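Local atomic coordinates of nicotinamide-nucleotide adenylyltransferase NadR family / Ribosylnicotinamide kinase (Lactococcus lactis subsp. cremoris, PDB entry 6GYE), a protein that probably phosphorylates nicotinamide riboside in a P-loop kinase domain and may also carry nicotinamide-nucleotide adenylyltransferase activity linked to NAD+ synthesis. Residues L46-Y51 with E64-Y69; V183-S188 with L298-I303; L117-Y122 with N141-E146. All blocks are in the same frame, centred on the assembly; numbering follows the deposited sequence.

How the contacts relate
The three contacts divide between the two sheets of the chain. Contacts 1 and 3 both belong to the N-terminal five-stranded parallel sheet, contact 1 packing a helix on strand 43-50 and contact 3 forming the edge of the sheet at strand 142-147; their centres lie about 22 Å apart and their nearest atoms about 7 Å. Contact 2 pairs two strands of the C-terminal sheet, inside the AAA domain of the P-loop NTPase clan, its centre about 40 Å from that of contact 1 and about 60 Å from that of contact 3. Nicotinamide riboside is bound in the C-terminal half, about 5 Å from the side chain of T184 in contact 2.

Contact 1 of 3, residues L46-Y51 with E64-Y69; sequences LVVSGY and EKRFRY. With SO4 (sulfate ion), chain D.
A single arginine reaches from helix to strand here and bonds through NE, NH1 and NH2 alike: R66 donates from NH1 to the backbone O of S49 across 3.1 Å, a bent bond with 140° at the hydrogen. The oxygen lies at the edge of the guanidinium, nearly in its plane, while the donor is tilted from the plane of the S49 carbonyl. A bend at chi3 (-127°) places NE, which bonds to the L61 carbonyl. Other partners of the same group are D54, in a salt bridge with NH2, and the T22 carbonyl on NH1, a set likely to offset the buried charge.

Apolar packing is light beside this. V48 turns its side chain toward the helix and brings CG1 to 4.2 Å from CB of R66, with the backbone N of F67 slightly farther off. G50 has no side chain, and its CA lies 4.3 Å from NH1 of R66; a CB there would come tightly against that nitrogen.

Strand 43-50 is an inner strand of a parallel sheet, and helix 63-73 lies on one face of that sheet in the crossover leading to strand 80-86, an alpha/beta layering of the Rossmann-like kind. The two short segments run nearly antiparallel, at 164°, with axes 8.8 Å apart. F67 touches M84 of strand 80-86, and L63 also touches V48.

On the helix flank turned from the strand, K65 NZ and Y69 OH approach O3 and O1 of a sulfate, probably from the crystallisation liquor, in contacts too short to be trusted in detail. CG of K65 lies over one face of the Y69 ring, offset toward its rim.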
ATOM      1  N   LEU A  46       8.069 -15.504 -15.127  1.00 61.00           N
ATOM      2  CA  LEU A  46       7.721 -15.464 -13.713  1.00 59.22           C
ATOM      3  C   LEU A  46       6.309 -15.985 -13.535  1.00 62.11           C
ATOM      4  O   LEU A  46       5.390 -15.517 -14.208  1.00 63.35           O
ATOM      5  CB  LEU A  46       7.811 -14.056 -13.136  1.00 62.51           C
ATOM      6  CG  LEU A  46       9.156 -13.343 -13.191  1.00 70.59           C
ATOM      7  CD1 LEU A  46       9.082 -12.000 -12.441  1.00 58.74           C
ATOM      8  CD2 LEU A  46      10.267 -14.248 -12.656  1.00 79.14           C
ATOM      9  N   VAL A  47       6.134 -16.971 -12.659  1.00 56.76           N
ATOM     10  CA  VAL A  47       4.806 -17.520 -12.420  1.00 63.67           C
ATOM     11  C   VAL A  47       4.337 -17.085 -11.039  1.00 61.53           C
ATOM     12  O   VAL A  47       4.938 -17.448 -10.026  1.00 63.23           O
ATOM     13  CB  VAL A  47       4.770 -19.041 -12.584  1.00 60.37           C
ATOM     14  CG1 VAL A  47       3.392 -19.562 -12.236  1.00 64.81           C
ATOM     15  CG2 VAL A  47       5.092 -19.402 -14.022  1.00 57.33           C
ATOM     16  N   VAL A  48       3.287 -16.266 -11.010  1.00 59.05           N
ATOM     17  CA  VAL A  48       2.623 -15.867  -9.776  1.00 53.03           C
ATOM     18  C   VAL A  48       1.508 -16.861  -9.540  1.00 59.23           C
ATOM     19  O   VAL A  48       0.563 -16.926 -10.337  1.00 59.40           O
ATOM     20  CB  VAL A  48       2.031 -14.452  -9.880  1.00 59.89           C
ATOM     21  CG1 VAL A  48       1.686 -13.935  -8.496  1.00 60.06           C
ATOM     22  CG2 VAL A  48       2.942 -13.522 -10.632  1.00 59.90           C
ATOM     23  N   SER A  49       1.600 -17.630  -8.460  1.00 61.40           N
ATOM     24  CA  SER A  49       0.547 -18.586  -8.154  1.00 64.43           C
ATOM     25  C   SER A  49      -0.309 -18.068  -7.003  1.00 68.80           C
ATOM     26  O   SER A  49       0.130 -17.241  -6.195  1.00 67.58           O
ATOM     27  CB  SER A  49       1.136 -19.961  -7.827  1.00 64.75           C
ATOM     28  OG  SER A  49       2.034 -19.869  -6.745  1.00 74.68           O
ATOM     29  N   GLY A  50      -1.554 -18.533  -6.964  1.00 68.44           N
ATOM     30  CA  GLY A  50      -2.477 -18.093  -5.933  1.00 68.52           C
ATOM     31  C   GLY A  50      -3.832 -18.749  -6.091  1.00 75.53           C
ATOM     32  O   GLY A  50      -4.115 -19.432  -7.084  1.00 83.65           O
ATOM     33  N   TYR A  51      -4.675 -18.522  -5.086  1.00 68.75           N
ATOM     34  CA  TYR A  51      -6.046 -19.017  -5.077  1.00 72.38           C
ATOM     35  C   TYR A  51      -6.850 -18.142  -4.128  1.00 73.19           C
ATOM     36  O   TYR A  51      -6.285 -17.446  -3.281  1.00 70.81           O
ATOM     37  CB  TYR A  51      -6.119 -20.500  -4.659  1.00 70.88           C
ATOM     38  CG  TYR A  51      -5.407 -20.812  -3.354  1.00 73.60           C
ATOM     39  CD1 TYR A  51      -4.048 -21.143  -3.337  1.00 73.72           C
ATOM     40  CD2 TYR A  51      -6.084 -20.772  -2.140  1.00 75.28           C
ATOM     41  CE1 TYR A  51      -3.387 -21.421  -2.144  1.00 76.46           C
ATOM     42  CE2 TYR A  51      -5.431 -21.056  -0.944  1.00 80.08           C
ATOM     43  CZ  TYR A  51      -4.085 -21.373  -0.951  1.00 80.88           C
ATOM     44  OH  TYR A  51      -3.444 -21.646   0.238  1.00 89.55           O
ATOM     45  N   GLU A  64      -4.849 -11.439  -8.249  1.00 63.40           N
ATOM     46  CA  GLU A  64      -4.963 -10.466  -9.335  1.00 69.40           C
ATOM     47  C   GLU A  64      -4.103  -9.232  -9.065  1.00 66.82           C
ATOM     48  O   GLU A  64      -3.440  -8.719  -9.976  1.00 63.24           O
ATOM     49  CB  GLU A  64      -6.429 -10.080  -9.548  1.00 68.93           C
ATOM     50  CG  GLU A  64      -6.678  -8.929 -10.525  1.00 81.47           C
ATOM     51  CD  GLU A  64      -6.558  -9.334 -11.992  1.00 91.02           C
ATOM     52  OE1 GLU A  64      -6.538 -10.547 -12.276  1.00 96.03           O
ATOM     53  OE2 GLU A  64      -6.513  -8.440 -12.870  1.00 91.28           O
ATOM     54  N   LYS A  65      -4.069  -8.767  -7.811  1.00 63.31           N
ATOM     55  CA  LYS A  65      -3.303  -7.564  -7.501  1.00 60.52           C
ATOM     56  C   LYS A  65      -1.801  -7.830  -7.522  1.00 62.99           C
ATOM     57  O   LYS A  65      -1.030  -7.003  -8.025  1.00 61.80           O
ATOM     58  CB  LYS A  65      -3.730  -6.988  -6.150  1.00 60.44           C
ATOM     59  CG  LYS A  65      -2.900  -5.770  -5.754  1.00 61.97           C
ATOM     60  CD  LYS A  65      -3.277  -5.219  -4.396  1.00 69.71           C
ATOM     61  CE  LYS A  65      -4.656  -4.601  -4.407  1.00 81.74           C
ATOM     62  NZ  LYS A  65      -5.037  -4.150  -3.036  1.00 94.69           N
ATOM     63  N   ARG A  66      -1.362  -8.970  -6.976  1.00 61.60           N
ATOM     64  CA  ARG A  66       0.058  -9.319  -7.044  1.00 60.98           C
ATOM     65  C   ARG A  66       0.516  -9.465  -8.483  1.00 60.70           C
ATOM     66  O   ARG A  66       1.629  -9.067  -8.835  1.00 61.96           O
ATOM     67  CB  ARG A  66       0.339 -10.616  -6.287  1.00 58.98           C
ATOM     68  CG  ARG A  66      -0.202 -10.655  -4.890  1.00 57.60           C
ATOM     69  CD  ARG A  66       0.361 -11.841  -4.133  1.00 67.87           C
ATOM     70  NE  ARG A  66      -0.747 -12.589  -3.575  1.00 75.24           N
ATOM     71  CZ  ARG A  66      -1.094 -13.813  -3.924  1.00 72.07           C
ATOM     72  NH1 ARG A  66      -0.389 -14.493  -4.812  1.00 83.69           N
ATOM     73  NH2 ARG A  66      -2.143 -14.357  -3.352  1.00 69.66           N
ATOM     74  N   PHE A  67      -0.320 -10.071  -9.322  1.00 57.68           N
ATOM     75  CA  PHE A  67       0.019 -10.183 -10.736  1.00 59.28           C
ATOM     76  C   PHE A  67       0.207  -8.802 -11.355  1.00 57.36           C
ATOM     77  O   PHE A  67       1.222  -8.548 -12.011  1.00 58.00           O
ATOM     78  CB  PHE A  67      -1.061 -10.980 -11.461  1.00 53.18           C
ATOM     79  CG  PHE A  67      -1.008 -10.886 -12.950  1.00 58.99           C
ATOM     80  CD1 PHE A  67      -0.089 -11.629 -13.676  1.00 59.67           C
ATOM     81  CD2 PHE A  67      -1.899 -10.065 -13.637  1.00 60.06           C
ATOM     82  CE1 PHE A  67      -0.059 -11.554 -15.069  1.00 55.81           C
ATOM     83  CE2 PHE A  67      -1.872  -9.984 -15.027  1.00 66.89           C
ATOM     84  CZ  PHE A  67      -0.952 -10.732 -15.741  1.00 63.74           C
ATOM     85  N   ARG A  68      -0.748  -7.883 -11.132  1.00 50.26           N
ATOM     86  CA  ARG A  68      -0.613  -6.529 -11.701  1.00 51.53           C
ATOM     87  C   ARG A  68       0.618  -5.824 -11.146  1.00 51.64           C
ATOM     88  O   ARG A  68       1.387  -5.226 -11.902  1.00 56.95           O
ATOM     89  CB  ARG A  68      -1.857  -5.680 -11.432  1.00 50.32           C
ATOM     90  CG  ARG A  68      -3.083  -6.041 -12.269  1.00 54.72           C
ATOM     91  CD  ARG A  68      -2.774  -5.992 -13.759  1.00 58.49           C
ATOM     92  NE  ARG A  68      -3.966  -6.076 -14.607  1.00 65.61           N
ATOM     93  CZ  ARG A  68      -4.702  -5.032 -14.991  1.00 69.40           C
ATOM     94  NH1 ARG A  68      -4.386  -3.787 -14.605  1.00 57.18           N
ATOM     95  NH2 ARG A  68      -5.764  -5.237 -15.770  1.00 68.36           N
ATOM     96  N   TYR A  69       0.865  -5.951  -9.838  1.00 50.68           N
ATOM     97  CA  TYR A  69       2.037  -5.310  -9.251  1.00 49.18           C
ATOM     98  C   TYR A  69       3.334  -5.845  -9.860  1.00 56.83           C
ATOM     99  O   TYR A  69       4.284  -5.083 -10.090  1.00 51.45           O
ATOM    100  CB  TYR A  69       2.035  -5.508  -7.740  1.00 48.93           C
ATOM    101  CG  TYR A  69       1.048  -4.643  -7.009  1.00 53.14           C
ATOM    102  CD1 TYR A  69       0.167  -3.822  -7.704  1.00 47.27           C
ATOM    103  CD2 TYR A  69       1.026  -4.607  -5.614  1.00 55.56           C
ATOM    104  CE1 TYR A  69      -0.729  -3.010  -7.035  1.00 49.43           C
ATOM    105  CE2 TYR A  69       0.126  -3.788  -4.927  1.00 55.47           C
ATOM    106  CZ  TYR A  69      -0.741  -2.989  -5.646  1.00 58.19           C
ATOM    107  OH  TYR A  69      -1.636  -2.178  -4.974  1.00 64.29           O
TER
HETATM  108  S   SO4 D 402      -2.927  -1.400  -1.937  1.00 80.27           S
HETATM  109  O1  SO4 D 402      -1.640  -1.708  -2.534  1.00 65.47           O
HETATM  110  O2  SO4 D 402      -3.649  -0.489  -2.827  1.00 92.10           O
HETATM  111  O3  SO4 D 402      -3.725  -2.606  -1.770  1.00 92.82           O
HETATM  112  O4  SO4 D 402      -2.731  -0.798  -0.618  1.00 77.91           O

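Contact 2 of 3, residues V183-S188 with L298-I303; sequences VTVMGS and LVIPPI
Strands 183-187 and 298-300 run parallel, 4.7 Å apart at their axes with 21° between them, and three backbone hydrogen bonds join them: L298 N to T184 O, M186 N to L298 O and I300 N to M186 O. They are the two inner strands of the four-stranded sheet of a P-loop NTPase domain. Strand 181-187 leads into what is probably the Walker A loop, of which G187 is the first glycine, with helix 193-203 following.

V185, L298 and I300 stand on one face of the sheet, and there the side chains do their packing. CD1 of L298 meets CG1 of V183 at 3.9 Å, the two chains crossing at a slant, while CB of L298 lies 4.3 Å from CG2 of V185. V185 holds CG1 anti to its backbone N (178°), and this branch is the one that meets CD1 of I300, 4.2 Å away. Helix 193-203 covers much of this face, touching V185 through V197, L298 through L200 and I300 through L196 and K193, with helix 358-370 reaching L298 and I300.

M186 and V299 point to the other face, and the extended M186 chain runs on to M294 and D261. At G187 a CB would crowd that of I300. M186 O and L298 O each serve twice: M186 O, bonded to I300 N, also receives a CA-H...O contact from V299 CA at 3.4 Å.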
ATOM      1  N   VAL A 183      -0.254   8.178   9.637  1.00 48.34           N
ATOM      2  CA  VAL A 183      -0.704   9.000  10.759  1.00 48.28           C
ATOM      3  C   VAL A 183      -1.372  10.242  10.190  1.00 52.80           C
ATOM      4  O   VAL A 183      -0.743  10.989   9.432  1.00 54.87           O
ATOM      5  CB  VAL A 183       0.476   9.417  11.654  1.00 46.34           C
ATOM      6  CG1 VAL A 183      -0.010  10.267  12.825  1.00 42.78           C
ATOM      7  CG2 VAL A 183       1.254   8.222  12.110  1.00 44.46           C
ATOM      8  N   THR A 184      -2.618  10.493  10.584  1.00 49.54           N
ATOM      9  CA  THR A 184      -3.368  11.643  10.094  1.00 50.32           C
ATOM     10  C   THR A 184      -3.678  12.581  11.250  1.00 48.78           C
ATOM     11  O   THR A 184      -4.144  12.138  12.302  1.00 55.74           O
ATOM     12  CB  THR A 184      -4.670  11.205   9.412  1.00 52.84           C
ATOM     13  OG1 THR A 184      -4.374  10.309   8.335  1.00 53.23           O
ATOM     14  CG2 THR A 184      -5.409  12.421   8.858  1.00 44.54           C
ATOM     15  N   VAL A 185      -3.430  13.868  11.056  1.00 47.78           N
ATOM     16  CA  VAL A 185      -3.708  14.875  12.076  1.00 52.15           C
ATOM     17  C   VAL A 185      -4.985  15.619  11.701  1.00 51.83           C
ATOM     18  O   VAL A 185      -5.182  15.994  10.541  1.00 59.73           O
ATOM     19  CB  VAL A 185      -2.523  15.847  12.235  1.00 51.41           C
ATOM     20  CG1 VAL A 185      -2.853  16.903  13.261  1.00 44.70           C
ATOM     21  CG2 VAL A 185      -1.250  15.089  12.610  1.00 45.43           C
ATOM     22  N   MET A 186      -5.851  15.833  12.678  1.00 45.85           N
ATOM     23  CA  MET A 186      -7.153  16.459  12.475  1.00 48.63           C
ATOM     24  C   MET A 186      -7.391  17.528  13.538  1.00 53.57           C
ATOM     25  O   MET A 186      -6.995  17.366  14.698  1.00 59.84           O
ATOM     26  CB  MET A 186      -8.289  15.409  12.524  1.00 46.06           C
ATOM     27  CG  MET A 186      -8.167  14.268  11.501  1.00 45.72           C
ATOM     28  SD  MET A 186      -9.633  13.192  11.530  1.00 54.22           S
ATOM     29  CE  MET A 186      -9.161  11.938  10.325  1.00 47.38           C
ATOM     30  N   GLY A 187      -8.045  18.613  13.152  1.00 58.70           N
ATOM     31  CA  GLY A 187      -8.318  19.686  14.089  1.00 65.31           C
ATOM     32  C   GLY A 187      -8.838  20.907  13.369  1.00 70.62           C
ATOM     33  O   GLY A 187      -8.797  21.003  12.138  1.00 72.98           O
ATOM     34  N   SER A 188      -9.335  21.852  14.166  1.00 75.63           N
ATOM     35  CA  SER A 188      -9.822  23.121  13.637  1.00 78.05           C
ATOM     36  C   SER A 188      -8.668  23.920  13.037  1.00 77.83           C
ATOM     37  O   SER A 188      -7.491  23.618  13.240  1.00 70.17           O
ATOM     38  CB  SER A 188     -10.465  23.962  14.738  1.00 80.19           C
ATOM     39  OG  SER A 188     -11.356  23.200  15.533  1.00 92.21           O
ATOM     40  N   LEU A 298      -4.541  11.619  15.123  1.00 51.76           N
ATOM     41  CA  LEU A 298      -4.245  12.580  16.180  1.00 52.67           C
ATOM     42  C   LEU A 298      -5.211  13.756  16.081  1.00 54.13           C
ATOM     43  O   LEU A 298      -5.226  14.463  15.070  1.00 54.70           O
ATOM     44  CB  LEU A 298      -2.803  13.080  16.063  1.00 47.41           C
ATOM     45  CG  LEU A 298      -1.748  12.004  16.318  1.00 49.61           C
ATOM     46  CD1 LEU A 298      -0.373  12.494  15.974  1.00 43.38           C
ATOM     47  CD2 LEU A 298      -1.787  11.551  17.761  1.00 48.90           C
ATOM     48  N   VAL A 299      -5.997  13.982  17.131  1.00 48.26           N
ATOM     49  CA  VAL A 299      -6.989  15.050  17.145  1.00 53.28           C
ATOM     50  C   VAL A 299      -6.489  16.144  18.075  1.00 61.34           C
ATOM     51  O   VAL A 299      -6.204  15.878  19.248  1.00 58.09           O
ATOM     52  CB  VAL A 299      -8.366  14.538  17.596  1.00 55.75           C
ATOM     53  CG1 VAL A 299      -9.334  15.696  17.771  1.00 54.74           C
ATOM     54  CG2 VAL A 299      -8.909  13.526  16.589  1.00 50.32           C
ATOM     55  N   ILE A 300      -6.386  17.369  17.565  1.00 63.41           N
ATOM     56  CA  ILE A 300      -6.036  18.527  18.387  1.00 64.46           C
ATOM     57  C   ILE A 300      -7.339  19.151  18.885  1.00 66.47           C
ATOM     58  O   ILE A 300      -8.079  19.737  18.080  1.00 71.28           O
ATOM     59  CB  ILE A 300      -5.198  19.540  17.603  1.00 61.50           C
ATOM     60  CG1 ILE A 300      -3.931  18.879  17.053  1.00 52.97           C
ATOM     61  CG2 ILE A 300      -4.881  20.741  18.485  1.00 66.50           C
ATOM     62  CD1 ILE A 300      -3.055  19.832  16.223  1.00 55.57           C
ATOM     63  N   PRO A 301      -7.630  19.089  20.179  1.00 72.59           N
ATOM     64  CA  PRO A 301      -8.899  19.599  20.683  1.00 77.70           C
ATOM     65  C   PRO A 301      -8.823  21.095  20.904  1.00 84.07           C
ATOM     66  O   PRO A 301      -7.728  21.660  21.027  1.00 83.82           O
ATOM     67  CB  PRO A 301      -9.066  18.850  22.010  1.00 76.44           C
ATOM     68  CG  PRO A 301      -7.666  18.692  22.475  1.00 73.76           C
ATOM     69  CD  PRO A 301      -6.822  18.486  21.249  1.00 71.88           C
ATOM     70  N   PRO A 302      -9.963  21.775  20.944  1.00 94.96           N
ATOM     71  CA  PRO A 302      -9.938  23.225  21.163  1.00105.84           C
ATOM     72  C   PRO A 302      -9.607  23.540  22.615  1.00114.36           C
ATOM     73  O   PRO A 302     -10.278  23.066  23.533  1.00119.68           O
ATOM     74  CB  PRO A 302     -11.359  23.656  20.792  1.00109.30           C
ATOM     75  CG  PRO A 302     -12.187  22.445  21.120  1.00107.19           C
ATOM     76  CD  PRO A 302     -11.327  21.280  20.687  1.00 98.60           C
ATOM     77  N   ILE A 303      -8.535  24.301  22.822  1.00120.30           N
ATOM     78  CA  ILE A 303      -8.308  25.000  24.079  1.00133.01           C
ATOM     79  C   ILE A 303      -7.851  26.414  23.749  1.00147.07           C
ATOM     80  O   ILE A 303      -7.338  26.689  22.662  1.00147.38           O
ATOM     81  CB  ILE A 303      -7.288  24.285  24.993  1.00124.41           C
ATOM     82  CG1 ILE A 303      -7.573  24.611  26.466  1.00120.39           C
ATOM     83  CG2 ILE A 303      -5.859  24.657  24.607  1.00118.78           C
ATOM     84  CD1 ILE A 303      -9.035  24.425  26.881  1.00115.14           C
TER

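Contact 3 of 3, residues L117-Y122 with N141-E146; sequences LSVTFY and NQYAVE
L117 and N141 lie side by side at the head of two parallel strands, and N141 turns its carboxamide across to L117: with CG anti to the carbonyl carbon (chi1 -69°), OD1 accepts from L117 N at 2.7 Å, the donor tilted 32° from the carbonyl plane. ND2 donates almost straight to Y143 OH at 3.0 Å, in the amide plane, and that hydroxyl is in turn bonded to D139. Five backbone bonds continue the pairing as far as E146 N to F121 O. This pair closes the right-handed beta-alpha-beta unit of strand 118-123, helix 126-133 and edge strand 142-147.

The tight face holds V119, F121, Y143 and V145. CD1 of Y143 sits 3.6 Å from V119 CB and 3.7 Å from F121 CE2, the side chains meeting obliquely, while V145 CG2 packs on F121 CB. Helices 95-110 and 126-133 cover F121. On the other face Q142, A144 and E146 are exposed, and polar contacts mix with light packing: S118 OG donates to Q142 OE1, OE2 of E146 comes to the edge of the Y122 ring, and T120 CG2 lies over one face of that ring.

An alanine in place of N141 would probably leave L117 N without its acceptor and Y143 OH with one bond fewer. Backbone bonds thus fix the register, the N141 amide adds a side-chain bond at its start, and apolar packing buries one face.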
ATOM      1  N   LEU A 117      12.246 -25.796 -27.181  1.00 93.66           N
ATOM      2  CA  LEU A 117      12.834 -25.060 -26.078  1.00 87.31           C
ATOM      3  C   LEU A 117      13.628 -25.983 -25.172  1.00 84.68           C
ATOM      4  O   LEU A 117      13.406 -27.194 -25.124  1.00 89.77           O
ATOM      5  CB  LEU A 117      11.762 -24.382 -25.240  1.00 82.94           C
ATOM      6  CG  LEU A 117      10.766 -23.472 -25.940  1.00 88.26           C
ATOM      7  CD1 LEU A 117       9.826 -22.960 -24.869  1.00 79.95           C
ATOM      8  CD2 LEU A 117      11.478 -22.335 -26.668  1.00 84.27           C
ATOM      9  N   SER A 118      14.545 -25.379 -24.425  1.00 82.36           N
ATOM     10  CA  SER A 118      15.189 -26.008 -23.277  1.00 79.24           C
ATOM     11  C   SER A 118      14.714 -25.229 -22.057  1.00 79.52           C
ATOM     12  O   SER A 118      15.116 -24.078 -21.853  1.00 80.71           O
ATOM     13  CB  SER A 118      16.710 -26.002 -23.404  1.00 76.83           C
ATOM     14  OG  SER A 118      17.316 -26.620 -22.276  1.00 81.15           O
ATOM     15  N   VAL A 119      13.819 -25.832 -21.284  1.00 75.92           N
ATOM     16  CA  VAL A 119      13.161 -25.174 -20.167  1.00 68.36           C
ATOM     17  C   VAL A 119      13.696 -25.725 -18.853  1.00 72.35           C
ATOM     18  O   VAL A 119      13.864 -26.943 -18.697  1.00 77.38           O
ATOM     19  CB  VAL A 119      11.636 -25.356 -20.254  1.00 65.09           C
ATOM     20  CG1 VAL A 119      10.971 -24.755 -19.031  1.00 63.37           C
ATOM     21  CG2 VAL A 119      11.108 -24.699 -21.508  1.00 65.60           C
ATOM     22  N   THR A 120      13.958 -24.821 -17.907  1.00 66.35           N
ATOM     23  CA  THR A 120      14.390 -25.164 -16.557  1.00 65.09           C
ATOM     24  C   THR A 120      13.404 -24.590 -15.542  1.00 62.45           C
ATOM     25  O   THR A 120      13.157 -23.382 -15.528  1.00 60.28           O
ATOM     26  CB  THR A 120      15.806 -24.652 -16.281  1.00 70.16           C
ATOM     27  OG1 THR A 120      16.696 -25.155 -17.278  1.00 73.91           O
ATOM     28  CG2 THR A 120      16.292 -25.091 -14.905  1.00 60.73           C
ATOM     29  N   PHE A 121      12.848 -25.455 -14.697  1.00 69.14           N
ATOM     30  CA  PHE A 121      12.012 -25.047 -13.573  1.00 68.05           C
ATOM     31  C   PHE A 121      12.874 -24.825 -12.327  1.00 67.09           C
ATOM     32  O   PHE A 121      13.611 -25.723 -11.914  1.00 72.60           O
ATOM     33  CB  PHE A 121      10.959 -26.122 -13.285  1.00 71.05           C
ATOM     34  CG  PHE A 121       9.891 -26.247 -14.339  1.00 67.27           C
ATOM     35  CD1 PHE A 121       8.828 -25.362 -14.376  1.00 61.24           C
ATOM     36  CD2 PHE A 121       9.947 -27.258 -15.284  1.00 69.73           C
ATOM     37  CE1 PHE A 121       7.848 -25.478 -15.340  1.00 68.31           C
ATOM     38  CE2 PHE A 121       8.960 -27.383 -16.260  1.00 65.47           C
ATOM     39  CZ  PHE A 121       7.916 -26.501 -16.283  1.00 66.76           C
ATOM     40  N   TYR A 122      12.770 -23.643 -11.716  1.00 68.47           N
ATOM     41  CA  TYR A 122      13.426 -23.365 -10.436  1.00 71.05           C
ATOM     42  C   TYR A 122      12.396 -23.571  -9.331  1.00 70.77           C
ATOM     43  O   TYR A 122      11.453 -22.791  -9.203  1.00 72.77           O
ATOM     44  CB  TYR A 122      14.031 -21.956 -10.416  1.00 65.91           C
ATOM     45  CG  TYR A 122      15.057 -21.789 -11.531  1.00 70.69           C
ATOM     46  CD1 TYR A 122      16.397 -22.135 -11.339  1.00 68.69           C
ATOM     47  CD2 TYR A 122      14.673 -21.342 -12.798  1.00 59.28           C
ATOM     48  CE1 TYR A 122      17.330 -22.023 -12.371  1.00 65.19           C
ATOM     49  CE2 TYR A 122      15.599 -21.225 -13.831  1.00 62.14           C
ATOM     50  CZ  TYR A 122      16.926 -21.563 -13.614  1.00 70.60           C
ATOM     51  OH  TYR A 122      17.831 -21.448 -14.654  1.00 70.83           O
ATOM     52  N   ASN A 141       9.714 -29.944 -26.379  1.00 86.63           N
ATOM     53  CA  ASN A 141      10.641 -29.251 -25.490  1.00 85.27           C
ATOM     54  C   ASN A 141      11.468 -30.217 -24.647  1.00 89.19           C
ATOM     55  O   ASN A 141      11.065 -31.347 -24.365  1.00 93.46           O
ATOM     56  CB  ASN A 141       9.901 -28.307 -24.546  1.00 78.93           C
ATOM     57  CG  ASN A 141       9.313 -27.124 -25.250  1.00 83.46           C
ATOM     58  OD1 ASN A 141       9.814 -26.681 -26.287  1.00 85.09           O
ATOM     59  ND2 ASN A 141       8.237 -26.597 -24.692  1.00 87.31           N
ATOM     60  N   GLN A 142      12.627 -29.725 -24.219  1.00 87.40           N
ATOM     61  CA  GLN A 142      13.479 -30.384 -23.245  1.00 83.91           C
ATOM     62  C   GLN A 142      13.274 -29.711 -21.890  1.00 89.73           C
ATOM     63  O   GLN A 142      13.382 -28.485 -21.775  1.00 80.44           O
ATOM     64  CB  GLN A 142      14.945 -30.300 -23.668  1.00 86.76           C
ATOM     65  CG  GLN A 142      15.893 -31.166 -22.842  1.00 93.70           C
ATOM     66  CD  GLN A 142      17.362 -30.809 -23.053  1.00105.03           C
ATOM     67  OE1 GLN A 142      17.728 -29.630 -23.126  1.00114.59           O
ATOM     68  NE2 GLN A 142      18.203 -31.830 -23.191  1.00103.53           N
ATOM     69  N   TYR A 143      12.941 -30.510 -20.882  1.00 90.27           N
ATOM     70  CA  TYR A 143      12.609 -30.024 -19.554  1.00 73.98           C
ATOM     71  C   TYR A 143      13.583 -30.525 -18.509  1.00 78.79           C
ATOM     72  O   TYR A 143      14.011 -31.681 -18.542  1.00 83.79           O
ATOM     73  CB  TYR A 143      11.208 -30.448 -19.143  1.00 76.45           C
ATOM     74  CG  TYR A 143      10.145 -29.756 -19.934  1.00 81.17           C
ATOM     75  CD1 TYR A 143       9.828 -28.424 -19.667  1.00 81.50           C
ATOM     76  CD2 TYR A 143       9.459 -30.415 -20.950  1.00 80.58           C
ATOM     77  CE1 TYR A 143       8.854 -27.763 -20.383  1.00 79.32           C
ATOM     78  CE2 TYR A 143       8.471 -29.761 -21.678  1.00 80.87           C
ATOM     79  CZ  TYR A 143       8.178 -28.429 -21.386  1.00 80.30           C
ATOM     80  OH  TYR A 143       7.215 -27.748 -22.087  1.00 79.42           O
ATOM     81  N   ALA A 144      13.908 -29.642 -17.573  1.00 78.02           N
ATOM     82  CA  ALA A 144      14.698 -29.990 -16.411  1.00 72.43           C
ATOM     83  C   ALA A 144      14.114 -29.240 -15.223  1.00 77.63           C
ATOM     84  O   ALA A 144      13.595 -28.130 -15.360  1.00 82.03           O
ATOM     85  CB  ALA A 144      16.188 -29.649 -16.600  1.00 70.96           C
ATOM     86  N   VAL A 145      14.202 -29.859 -14.056  1.00 78.40           N
ATOM     87  CA  VAL A 145      13.770 -29.259 -12.806  1.00 73.28           C
ATOM     88  C   VAL A 145      15.016 -29.094 -11.961  1.00 68.60           C
ATOM     89  O   VAL A 145      15.817 -30.026 -11.845  1.00 71.57           O
ATOM     90  CB  VAL A 145      12.710 -30.114 -12.091  1.00 81.63           C
ATOM     91  CG1 VAL A 145      12.516 -29.635 -10.673  1.00 85.62           C
ATOM     92  CG2 VAL A 145      11.405 -30.041 -12.837  1.00 85.69           C
ATOM     93  N   GLU A 146      15.192 -27.911 -11.411  1.00 63.46           N
ATOM     94  CA  GLU A 146      16.350 -27.564 -10.606  1.00 64.84           C
ATOM     95  C   GLU A 146      15.870 -27.077  -9.248  1.00 71.68           C
ATOM     96  O   GLU A 146      15.068 -26.143  -9.165  1.00 76.55           O
ATOM     97  CB  GLU A 146      17.148 -26.465 -11.331  1.00 64.67           C
ATOM     98  CG  GLU A 146      18.297 -25.829 -10.589  1.00 79.44           C
ATOM     99  CD  GLU A 146      19.183 -24.978 -11.508  1.00 87.86           C
ATOM    100  OE1 GLU A 146      19.256 -25.288 -12.726  1.00 90.01           O
ATOM    101  OE2 GLU A 146      19.812 -24.008 -11.007  1.00 83.33           O
TER